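Local coordinates for TPR repeat-containing protein (Cytophaga hutchinsonii, PDB 3U4T), which is of unknown function but, as a tetratricopeptide-repeat protein, probably offers a helical scaffold for binding other proteins or peptides, at residues A[21-26]-A[41-46]; A[55-60]-A[82-87]; A[177-182]-A[202-207]; A[222-227]-A[244-249]. The protein carries 1 engineered substitution. All coordinates share one frame; numbering follows the deposited sequence.

Overall arrangement
The four contacts join helices of one all-helical chain and fall into two pairs, one on each side of the chain's centre. Contacts 1 and 2 have centres about 13 Å apart and touch directly: the consecutive helices 40-49 and 53-64 pack through Ala44 and Ala56, and a salt bridge runs from Arg43 NE to Asp59 OD2 at 2.9 Å. Contacts 3 and 4, with centres about 14 Å apart, are joined likewise through helices 199-209 and 217-233, where Tyr202 OH lies 2.5 Å from Glu222 OE1, a probable hydrogen bond. Between the pairs there is no touch; contacts 2 and 3 remain about 19 Å apart at their nearest atoms.

Contact 1 (A[21-26]-A[41-46]); sequences EAIEVF and NRRAVC
Arg42, Arg43 and Cys46 of helix 40-49 pack against Ala22, Ile23 and Phe26 of helix 19-31 in an antiparallel pairing of the tetratricopeptide-repeat fold; the local axes approach to 9.5 Å at an interhelical angle of 143°. Arg42 contributes the aliphatic part of its chain: CB lies 3.7 Å from Phe26 CZ and CD 3.9 Å from the same ring atom. Its guanidinium then leads away, and NH1 bonds to the carbonyl oxygen of Tyr38.

Arg43 meets the root of the same aromatic. Chi1 (-162°) sets CG anti to the backbone N; the side chain slides past Phe26 in the opposite direction, and CD lies 3.6 Å from Phe26 CB. The charged end is held by two acids, Glu30 and Asp59, so the guanidinium of this buried arginine has acidic partners while its methylenes serve the apolar packing.

One helical turn beyond Arg42, Cys46 closes the contact on the side of Ala22 and Ile23. Its CB sits 3.6 Å from Ile23 CG1 and 3.7 Å from Ile23 CD1, touching the long branch of the isoleucine. The sulphur makes the remaining contact, Cys46 SG lying 3.9 Å from Ala22 CB.

Contact 2 (A[55-60]-A[82-87]); sequences LAQKDI and KILMKK
Ala56, Gln57 and Ile60 on helix 53-64 receive Ile83 from helix 74-86, and Gln57 also meets Leu84 and Lys87 near that helix's C-terminal end. The two local axes run antiparallel, 9.6 Å apart at an angle of 141°, an arrangement consistent with helix packing in a tetratricopeptide-repeat array.

Ala56 comes first. Its CB is 4.0 Å from Ile83 CD1, and Ile83 CD1 comes closer still to the backbone, 3.4 Å from Ala56 O, an oxygen that already accepts the helical bond from Ile60 N. Gln57 follows and touches the other branch of the isoleucine: Ile83 CG2 stands 3.7 Å from Gln57 CA and 3.9 Å from Gln57 CB. The split is set at Ile83, whose CG2 is anti to the backbone N while CG1 is anti to the carbonyl carbon (chi1 -66°). The glutamine side chain, extended beyond CG, crosses that of Leu84 at about a right angle, and its end meets the CG and CD methylenes of Lys87. Lys87 bends at chi2 and chi3, and its NZ forms a salt bridge with Asp54. One turn on from Ala56, Ile60 completes the site, with Ile60 CB 3.9 Å from Ile83 CD1.

No hydrogen bond spans the two segments. Cohesion between them therefore rests on apolar packing around one branched side chain, with the polar Gln57 and Lys87 meeting at its margin, where the lysine contributes carbon and directs its charge to an acid on helix 53-64.

Contact 3 (A[177-182]-A[202-207]); sequences IGYLWR and YEKLIE
Tyr179 and Leu180 of helix 176-189 pack on Tyr202, Lys204 and Leu205 of helix 199-209 in a largely buried, nearly antiparallel helix-helix contact, consistent with the helix packing of a tetratricopeptide-repeat array. The local axes come within 8.3 Å at an angle of 158°, and the nearest CA atoms, those of Tyr179 and Leu205, are 5.5 Å apart.

Two sets of side chains support this. In the first, Lys204 sets CB over one face of the Tyr179 ring: CB lies 4.0 Å from the ring centroid and only 18° off the normal, a CH-pi contact displaced toward the rim at Tyr179 CD1. The lysine bends at chi2, and NZ makes a salt bridge of 3.4 Å with Glu207 OE1, although that glutamate is poorly ordered. The phenol's OH bonds to Asn174 OD1.

The second set is mainly apolar. Leu205 CD1 reaches the backbone, 3.7 Å from Leu180 N, and Leu205 CD2 meets Leu180 CD1 at 3.8 Å. The edge of the Tyr202 ring approaches the same leucine methyl, CE1 being 4.2 Å from Leu180 CD1.

Helix 158-171 adjoins the contact at Tyr179 through Leu169, while helix 217-233 packs on Leu180 through Glu222 and on Tyr202 through Ala223.

Contact 4 (A[222-227]-A[244-249]); sequences EANEYI and WKNILA
Asn224 on helix 217-233 reaches across to Ile247 and Asn246 on helix 237-250, two helices packed antiparallel near the C-terminal end of the chain, with local axes 8.7 Å apart at an angle of 156°, consistent with the helix packing of a tetratricopeptide-repeat array. Starting from its root, Asn224 CB is apolar in its company, 3.6 Å from Ile247 CG1 and 3.8 Å from Ile247 CD1. The next atom, Asn224 CG, lies 3.7 Å from Asn246 CB, so the amide begins beside the other asparagine's methylene.

At the tip the two amide atoms part. Asn224 OD1 accepts a hydrogen bond from Asn246 ND2 at 2.9 Å, nearly straight at the hydrogen (168°). The acceptor lies close to the amide plane of Asn246, but the donor stands above the carbonyl plane of Asn224, 40° out of it, with the amide planes strongly inclined to each other. Asn224 ND2 turns to its own helix and bonds to Leu220 O, so both ends of this buried amide have partners.

On the neighbouring flank, Ile247 CD1 packs 3.6 Å from Glu225 CG, and the same CG lies 4.3 Å from Trp244 CZ3. Around this pair, helix 199-209 touches Asn224 through Ile206, and helix 255-261 adjoins Trp244 through Ala257 and Leu261.

Contact 1 (A[21-26]-A[41-46])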
# COMPACT_ATOMS: atom_id res chain seq x y z
N GLU A 21 -3.64 6.66 26.97
CA GLU A 21 -2.98 7.09 28.20
C GLU A 21 -2.40 8.48 28.01
O GLU A 21 -2.56 9.34 28.86
CB GLU A 21 -1.84 6.16 28.58
CG GLU A 21 -2.26 4.86 29.21
CD GLU A 21 -2.78 3.88 28.20
OE1 GLU A 21 -2.11 3.69 27.16
OE2 GLU A 21 -3.85 3.29 28.45
N ALA A 22 -1.71 8.67 26.90
CA ALA A 22 -1.12 9.97 26.61
C ALA A 22 -2.26 10.97 26.57
O ALA A 22 -2.11 12.12 26.98
CB ALA A 22 -0.40 9.92 25.27
N ILE A 23 -3.42 10.52 26.10
CA ILE A 23 -4.60 11.37 26.01
C ILE A 23 -5.10 11.83 27.37
O ILE A 23 -5.49 12.99 27.54
CB ILE A 23 -5.73 10.64 25.25
CG1 ILE A 23 -5.31 10.46 23.79
CG2 ILE A 23 -7.04 11.42 25.35
CD1 ILE A 23 -6.23 9.61 22.99
N GLU A 24 -5.08 10.93 28.35
CA GLU A 24 -5.53 11.25 29.70
C GLU A 24 -4.73 12.42 30.29
O GLU A 24 -5.31 13.38 30.82
CB GLU A 24 -5.40 10.02 30.60
CG GLU A 24 -6.09 8.78 30.05
CD GLU A 24 -7.58 8.97 29.82
OE1 GLU A 24 -8.32 9.15 30.81
OE2 GLU A 24 -8.00 8.94 28.65
N VAL A 25 -3.40 12.35 30.20
CA VAL A 25 -2.54 13.40 30.73
C VAL A 25 -2.63 14.71 29.94
O VAL A 25 -2.61 15.80 30.52
CB VAL A 25 -1.05 12.91 30.84
CG1 VAL A 25 -0.74 11.92 29.75
CG2 VAL A 25 -0.08 14.09 30.75
N PHE A 26 -2.73 14.60 28.62
CA PHE A 26 -2.84 15.79 27.80
C PHE A 26 -4.13 16.53 28.17
O PHE A 26 -4.14 17.76 28.22
CB PHE A 26 -2.86 15.44 26.30
CG PHE A 26 -1.50 15.10 25.72
CD1 PHE A 26 -0.40 15.93 25.95
CD2 PHE A 26 -1.33 13.99 24.90
CE1 PHE A 26 0.83 15.64 25.38
CE2 PHE A 26 -0.10 13.70 24.32
CZ PHE A 26 0.98 14.53 24.57
N ASN A 41 -0.82 18.65 18.81
CA ASN A 41 -0.50 17.87 17.63
C ASN A 41 -0.26 16.41 18.00
O ASN A 41 -0.45 15.52 17.18
CB ASN A 41 0.72 18.44 16.88
CG ASN A 41 2.00 18.38 17.69
OD1 ASN A 41 1.99 18.51 18.91
ND2 ASN A 41 3.12 18.21 17.00
N ARG A 42 0.14 16.17 19.25
CA ARG A 42 0.39 14.81 19.72
C ARG A 42 -0.92 14.13 20.08
O ARG A 42 -1.11 12.94 19.79
CB ARG A 42 1.33 14.85 20.93
CG ARG A 42 2.76 15.23 20.57
CD ARG A 42 3.68 15.22 21.79
NE ARG A 42 5.08 15.46 21.42
CZ ARG A 42 5.54 16.59 20.88
NH1 ARG A 42 4.72 17.60 20.64
NH2 ARG A 42 6.82 16.69 20.58
N ARG A 43 -1.82 14.87 20.71
CA ARG A 43 -3.10 14.30 21.09
C ARG A 43 -3.87 14.03 19.81
O ARG A 43 -4.59 13.04 19.71
CB ARG A 43 -3.88 15.27 21.99
CG ARG A 43 -5.01 14.62 22.78
CD ARG A 43 -5.54 15.56 23.87
NE ARG A 43 -6.34 16.66 23.33
CZ ARG A 43 -6.88 17.62 24.07
NH1 ARG A 43 -6.70 17.64 25.39
NH2 ARG A 43 -7.61 18.56 23.50
N ALA A 44 -3.69 14.90 18.82
CA ALA A 44 -4.37 14.73 17.55
C ALA A 44 -3.99 13.37 16.95
O ALA A 44 -4.86 12.60 16.54
CB ALA A 44 -3.99 15.85 16.60
N VAL A 45 -2.69 13.08 16.92
CA VAL A 45 -2.21 11.80 16.39
C VAL A 45 -2.75 10.65 17.24
O VAL A 45 -3.19 9.63 16.70
CB VAL A 45 -0.68 11.73 16.39
CG1 VAL A 45 -0.24 10.31 16.05
CG2 VAL A 45 -0.11 12.71 15.38
N CYS A 46 -2.71 10.79 18.56
CA CYS A 46 -3.23 9.72 19.41
C CYS A 46 -4.67 9.42 18.96
O CYS A 46 -4.98 8.28 18.57
CB CYS A 46 -3.18 10.14 20.89
SG CYS A 46 -1.47 10.28 21.58

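Contact 2 (A[55-60]-A[82-87])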
# COMPACT_ATOMS: atom_id res chain seq x y z
N LEU A 55 -12.34 14.11 16.91
CA LEU A 55 -11.53 14.56 18.03
C LEU A 55 -10.16 14.95 17.52
O LEU A 55 -9.59 15.95 17.94
CB LEU A 55 -11.39 13.44 19.06
CG LEU A 55 -12.17 13.54 20.38
CD1 LEU A 55 -13.28 14.58 20.29
CD2 LEU A 55 -12.72 12.17 20.71
N ALA A 56 -9.62 14.13 16.62
CA ALA A 56 -8.31 14.39 16.05
C ALA A 56 -8.31 15.59 15.10
O ALA A 56 -7.27 16.22 14.89
CB ALA A 56 -7.82 13.16 15.33
N GLN A 57 -9.46 15.92 14.50
CA GLN A 57 -9.50 17.07 13.62
C GLN A 57 -9.48 18.32 14.50
O GLN A 57 -8.71 19.25 14.25
CB GLN A 57 -10.75 17.08 12.73
CG GLN A 57 -10.65 18.14 11.61
CD GLN A 57 -11.85 18.19 10.68
OE1 GLN A 57 -11.81 18.83 9.64
NE2 GLN A 57 -12.93 17.53 11.06
N LYS A 58 -10.30 18.33 15.54
CA LYS A 58 -10.34 19.48 16.43
C LYS A 58 -8.96 19.75 17.02
O LYS A 58 -8.55 20.91 17.16
CB LYS A 58 -11.35 19.29 17.55
CG LYS A 58 -11.47 20.51 18.47
CD LYS A 58 -12.72 20.51 19.35
CE LYS A 58 -12.62 19.55 20.53
NZ LYS A 58 -13.84 19.64 21.40
N ASP A 59 -8.24 18.68 17.36
CA ASP A 59 -6.91 18.82 17.95
C ASP A 59 -5.85 19.33 16.98
O ASP A 59 -5.04 20.19 17.34
CB ASP A 59 -6.43 17.48 18.52
CG ASP A 59 -6.89 17.25 19.96
OD1 ASP A 59 -7.51 18.15 20.56
OD2 ASP A 59 -6.61 16.15 20.48
N ILE A 60 -5.83 18.80 15.76
CA ILE A 60 -4.82 19.26 14.83
C ILE A 60 -5.10 20.70 14.42
O ILE A 60 -4.18 21.43 14.02
CB ILE A 60 -4.75 18.36 13.58
CG1 ILE A 60 -3.46 18.64 12.83
CG2 ILE A 60 -5.95 18.61 12.69
CD1 ILE A 60 -2.22 18.29 13.63
N LYS A 82 -3.84 13.34 6.71
CA LYS A 82 -4.36 12.01 7.01
C LYS A 82 -5.69 12.15 7.74
O LYS A 82 -6.63 11.40 7.49
CB LYS A 82 -3.40 11.22 7.90
CG LYS A 82 -2.13 10.73 7.23
CD LYS A 82 -1.37 9.83 8.19
CE LYS A 82 0.01 9.48 7.66
NZ LYS A 82 -0.04 8.87 6.31
N ILE A 83 -5.77 13.13 8.64
CA ILE A 83 -7.01 13.36 9.39
C ILE A 83 -8.13 13.88 8.50
O ILE A 83 -9.28 13.49 8.68
CB ILE A 83 -6.78 14.33 10.56
CG1 ILE A 83 -5.85 13.69 11.57
CG2 ILE A 83 -8.09 14.65 11.24
CD1 ILE A 83 -5.34 14.65 12.62
N LEU A 84 -7.79 14.74 7.54
CA LEU A 84 -8.80 15.28 6.63
C LEU A 84 -9.28 14.19 5.68
O LEU A 84 -10.47 14.06 5.40
CB LEU A 84 -8.24 16.47 5.83
CG LEU A 84 -8.05 17.77 6.63
CD1 LEU A 84 -7.19 18.74 5.85
CD2 LEU A 84 -9.42 18.39 6.95
N MSE A 85 -8.35 13.39 5.18
CA MSE A 85 -8.77 12.33 4.28
C MSE A 85 -9.80 11.45 4.99
O MSE A 85 -10.81 11.08 4.41
CB MSE A 85 -7.57 11.51 3.81
CG MSE A 85 -7.89 10.57 2.65
SE MSE A 85 -8.42 11.49 1.05
CE MSE A 85 -6.63 11.85 0.35
N LYS A 86 -9.56 11.12 6.26
CA LYS A 86 -10.51 10.28 6.99
C LYS A 86 -11.87 10.94 7.16
O LYS A 86 -12.89 10.26 7.28
CB LYS A 86 -9.97 9.90 8.38
CG LYS A 86 -8.89 8.82 8.38
CD LYS A 86 -9.44 7.52 7.84
CE LYS A 86 -8.45 6.38 8.01
NZ LYS A 86 -7.22 6.57 7.19
N LYS A 87 -11.89 12.27 7.19
CA LYS A 87 -13.13 13.03 7.36
C LYS A 87 -13.81 13.36 6.03
O LYS A 87 -14.80 14.09 5.97
CB LYS A 87 -12.85 14.30 8.16
CG LYS A 87 -12.52 14.03 9.61
CD LYS A 87 -13.77 14.17 10.46
CE LYS A 87 -14.92 13.35 9.92
NZ LYS A 87 -16.21 13.79 10.51

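Contact 3 (A[177-182]-A[202-207])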
# COMPACT_ATOMS: atom_id res chain seq x y z
N ILE A 177 5.28 -11.58 -4.26
CA ILE A 177 4.46 -10.52 -4.78
C ILE A 177 4.99 -9.96 -6.10
O ILE A 177 4.23 -9.48 -6.92
CB ILE A 177 4.34 -9.40 -3.75
CG1 ILE A 177 2.85 -9.08 -3.52
CG2 ILE A 177 5.15 -8.19 -4.20
CD1 ILE A 177 2.55 -8.33 -2.22
N GLY A 178 6.30 -10.05 -6.30
CA GLY A 178 6.88 -9.56 -7.54
C GLY A 178 6.60 -10.52 -8.68
O GLY A 178 6.28 -10.11 -9.79
N TYR A 179 6.72 -11.81 -8.41
CA TYR A 179 6.45 -12.80 -9.45
C TYR A 179 4.98 -12.75 -9.82
O TYR A 179 4.62 -12.83 -11.01
CB TYR A 179 6.85 -14.20 -8.97
CG TYR A 179 8.35 -14.39 -8.80
CD1 TYR A 179 9.21 -14.29 -9.90
CD2 TYR A 179 8.89 -14.66 -7.55
CE1 TYR A 179 10.58 -14.47 -9.75
CE2 TYR A 179 10.26 -14.84 -7.39
CZ TYR A 179 11.11 -14.74 -8.49
OH TYR A 179 12.46 -14.91 -8.30
N LEU A 180 4.12 -12.61 -8.81
CA LEU A 180 2.67 -12.53 -9.04
C LEU A 180 2.35 -11.44 -10.05
O LEU A 180 1.64 -11.67 -11.04
CB LEU A 180 1.94 -12.23 -7.73
CG LEU A 180 0.42 -12.11 -7.87
CD1 LEU A 180 -0.19 -13.48 -8.12
CD2 LEU A 180 -0.16 -11.51 -6.59
N TRP A 181 2.88 -10.24 -9.80
CA TRP A 181 2.62 -9.09 -10.67
C TRP A 181 3.32 -9.14 -12.01
O TRP A 181 2.78 -8.66 -13.00
CB TRP A 181 2.89 -7.77 -9.94
CG TRP A 181 1.75 -7.43 -9.02
CD1 TRP A 181 1.66 -7.70 -7.68
CD2 TRP A 181 0.47 -6.91 -9.40
NE1 TRP A 181 0.41 -7.39 -7.21
CE2 TRP A 181 -0.34 -6.91 -8.24
CE3 TRP A 181 -0.07 -6.46 -10.62
CZ2 TRP A 181 -1.67 -6.46 -8.26
CZ3 TRP A 181 -1.38 -6.03 -10.64
CH2 TRP A 181 -2.17 -6.03 -9.46
N ARG A 182 4.52 -9.72 -12.05
CA ARG A 182 5.21 -9.87 -13.32
C ARG A 182 4.34 -10.82 -14.13
O ARG A 182 4.13 -10.64 -15.33
CB ARG A 182 6.57 -10.53 -13.14
CG ARG A 182 7.63 -9.64 -12.55
CD ARG A 182 8.98 -10.01 -13.17
NE ARG A 182 9.01 -9.73 -14.60
CZ ARG A 182 10.01 -10.07 -15.41
NH1 ARG A 182 11.06 -10.71 -14.93
NH2 ARG A 182 9.96 -9.74 -16.70
N TYR A 202 4.42 -17.46 -13.04
CA TYR A 202 3.50 -18.17 -12.17
C TYR A 202 4.18 -19.44 -11.67
O TYR A 202 3.91 -19.90 -10.54
CB TYR A 202 2.19 -18.52 -12.92
CG TYR A 202 1.14 -17.42 -12.88
CD1 TYR A 202 0.81 -16.80 -11.68
CD2 TYR A 202 0.49 -17.00 -14.04
CE1 TYR A 202 -0.15 -15.77 -11.64
CE2 TYR A 202 -0.48 -15.97 -14.01
CZ TYR A 202 -0.78 -15.37 -12.80
OH TYR A 202 -1.68 -14.34 -12.73
N GLU A 203 5.07 -20.01 -12.49
CA GLU A 203 5.78 -21.22 -12.09
C GLU A 203 6.71 -20.85 -10.94
O GLU A 203 6.81 -21.59 -9.96
CB GLU A 203 6.56 -21.81 -13.26
CG GLU A 203 5.65 -22.50 -14.27
CD GLU A 203 6.40 -23.04 -15.47
OE1 GLU A 203 7.29 -22.33 -15.99
OE2 GLU A 203 6.07 -24.16 -15.92
N LYS A 204 7.37 -19.69 -11.05
CA LYS A 204 8.26 -19.25 -9.99
C LYS A 204 7.44 -18.88 -8.75
O LYS A 204 7.89 -19.08 -7.61
CB LYS A 204 9.09 -18.05 -10.44
CG LYS A 204 10.52 -18.41 -10.83
CD LYS A 204 11.37 -18.73 -9.60
CE LYS A 204 12.85 -18.93 -9.96
NZ LYS A 204 13.75 -18.80 -8.77
N LEU A 205 6.24 -18.35 -8.97
CA LEU A 205 5.36 -17.97 -7.87
C LEU A 205 5.03 -19.19 -7.03
O LEU A 205 5.02 -19.14 -5.80
CB LEU A 205 4.06 -17.40 -8.41
CG LEU A 205 3.18 -16.92 -7.26
CD1 LEU A 205 3.72 -15.60 -6.75
CD2 LEU A 205 1.76 -16.74 -7.72
N ILE A 206 4.74 -20.30 -7.71
CA ILE A 206 4.43 -21.55 -7.03
C ILE A 206 5.73 -22.05 -6.39
O ILE A 206 5.70 -22.68 -5.33
CB ILE A 206 3.90 -22.62 -8.02
CG1 ILE A 206 2.54 -22.20 -8.56
CG2 ILE A 206 3.81 -23.97 -7.33
CD1 ILE A 206 2.01 -23.13 -9.67
N GLU A 207 6.86 -21.78 -7.05
CA GLU A 207 8.15 -22.22 -6.52
C GLU A 207 8.33 -21.65 -5.13
O GLU A 207 8.46 -22.39 -4.15
CB GLU A 207 9.30 -21.74 -7.43
CG GLU A 207 9.97 -22.85 -8.23
CD GLU A 207 10.99 -22.33 -9.23
OE1 GLU A 207 11.94 -21.64 -8.80
OE2 GLU A 207 10.85 -22.60 -10.45

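Contact 4 (A[222-227]-A[244-249])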
# COMPACT_ATOMS: atom_id res chain seq x y z
N GLU A 222 -4.36 -19.01 -8.20
CA GLU A 222 -4.29 -18.21 -9.43
C GLU A 222 -3.19 -18.76 -10.34
O GLU A 222 -3.37 -18.90 -11.55
CB GLU A 222 -3.99 -16.75 -9.11
CG GLU A 222 -3.78 -15.84 -10.33
CD GLU A 222 -3.53 -14.39 -9.92
OE1 GLU A 222 -2.90 -13.62 -10.68
OE2 GLU A 222 -3.99 -14.03 -8.82
N ALA A 223 -2.05 -19.07 -9.74
CA ALA A 223 -0.92 -19.60 -10.49
C ALA A 223 -1.29 -20.94 -11.12
O ALA A 223 -1.07 -21.15 -12.31
CB ALA A 223 0.27 -19.76 -9.56
N ASN A 224 -1.88 -21.83 -10.34
CA ASN A 224 -2.25 -23.13 -10.87
C ASN A 224 -3.35 -23.06 -11.92
O ASN A 224 -3.36 -23.84 -12.87
CB ASN A 224 -2.67 -24.07 -9.74
CG ASN A 224 -1.48 -24.70 -9.03
OD1 ASN A 224 -0.81 -25.58 -9.57
ND2 ASN A 224 -1.20 -24.23 -7.83
N GLU A 225 -4.28 -22.11 -11.74
CA GLU A 225 -5.37 -21.95 -12.69
C GLU A 225 -4.80 -21.57 -14.04
O GLU A 225 -5.18 -22.13 -15.05
CB GLU A 225 -6.35 -20.88 -12.21
CG GLU A 225 -7.38 -21.37 -11.20
CD GLU A 225 -8.53 -20.39 -11.01
OE1 GLU A 225 -8.70 -19.51 -11.87
OE2 GLU A 225 -9.27 -20.50 -10.01
N TYR A 226 -3.88 -20.62 -14.06
CA TYR A 226 -3.27 -20.21 -15.32
C TYR A 226 -2.61 -21.44 -15.96
O TYR A 226 -2.88 -21.76 -17.12
CB TYR A 226 -2.20 -19.14 -15.07
CG TYR A 226 -1.38 -18.82 -16.30
CD1 TYR A 226 -1.85 -17.93 -17.26
CD2 TYR A 226 -0.16 -19.47 -16.55
CE1 TYR A 226 -1.14 -17.68 -18.42
CE2 TYR A 226 0.54 -19.23 -17.71
CZ TYR A 226 0.06 -18.34 -18.64
OH TYR A 226 0.77 -18.10 -19.79
N ILE A 227 -1.77 -22.12 -15.20
CA ILE A 227 -1.09 -23.29 -15.71
C ILE A 227 -2.08 -24.31 -16.27
O ILE A 227 -1.93 -24.76 -17.41
CB ILE A 227 -0.23 -23.95 -14.61
CG1 ILE A 227 0.77 -22.94 -14.05
CG2 ILE A 227 0.54 -25.14 -15.18
CD1 ILE A 227 1.75 -22.44 -15.08
N TRP A 244 -5.00 -28.75 -11.72
CA TRP A 244 -6.38 -28.73 -11.23
C TRP A 244 -6.41 -29.41 -9.88
O TRP A 244 -7.24 -29.08 -9.03
CB TRP A 244 -7.31 -29.46 -12.19
CG TRP A 244 -7.70 -28.67 -13.41
CD1 TRP A 244 -7.73 -29.11 -14.70
CD2 TRP A 244 -8.17 -27.31 -13.44
NE1 TRP A 244 -8.17 -28.11 -15.54
CE2 TRP A 244 -8.46 -27.00 -14.79
CE3 TRP A 244 -8.38 -26.33 -12.47
CZ2 TRP A 244 -8.93 -25.75 -15.19
CZ3 TRP A 244 -8.85 -25.09 -12.87
CH2 TRP A 244 -9.12 -24.81 -14.22
N LYS A 245 -5.49 -30.35 -9.67
CA LYS A 245 -5.44 -31.05 -8.41
C LYS A 245 -4.81 -30.18 -7.34
O LYS A 245 -5.31 -30.12 -6.22
CB LYS A 245 -4.68 -32.37 -8.55
CG LYS A 245 -5.44 -33.45 -9.33
CD LYS A 245 -4.59 -34.70 -9.56
CE LYS A 245 -5.35 -35.75 -10.39
NZ LYS A 245 -4.44 -36.74 -11.03
N ASN A 246 -3.72 -29.50 -7.66
CA ASN A 246 -3.09 -28.65 -6.65
C ASN A 246 -4.07 -27.65 -6.05
O ASN A 246 -3.94 -27.26 -4.89
CB ASN A 246 -1.92 -27.89 -7.24
CG ASN A 246 -0.91 -28.82 -7.83
OD1 ASN A 246 -0.72 -29.93 -7.34
ND2 ASN A 246 -0.24 -28.37 -8.89
N ILE A 247 -5.07 -27.25 -6.84
CA ILE A 247 -6.06 -26.30 -6.36
C ILE A 247 -7.02 -26.91 -5.35
O ILE A 247 -7.31 -26.31 -4.31
CB ILE A 247 -6.85 -25.71 -7.54
CG1 ILE A 247 -5.88 -24.95 -8.44
CG2 ILE A 247 -7.96 -24.79 -7.02
CD1 ILE A 247 -6.49 -24.49 -9.73
N LEU A 248 -7.53 -28.11 -5.65
CA LEU A 248 -8.45 -28.81 -4.75
C LEU A 248 -7.73 -29.11 -3.44
O LEU A 248 -8.30 -28.98 -2.36
CB LEU A 248 -8.94 -30.11 -5.38
CG LEU A 248 -9.83 -29.96 -6.63
CD1 LEU A 248 -10.20 -31.30 -7.23
CD2 LEU A 248 -11.07 -29.21 -6.21
N ALA A 249 -6.46 -29.52 -3.54
CA ALA A 249 -5.64 -29.81 -2.36
C ALA A 249 -5.64 -28.58 -1.44
O ALA A 249 -5.48 -28.70 -0.22
CB ALA A 249 -4.20 -30.17 -2.79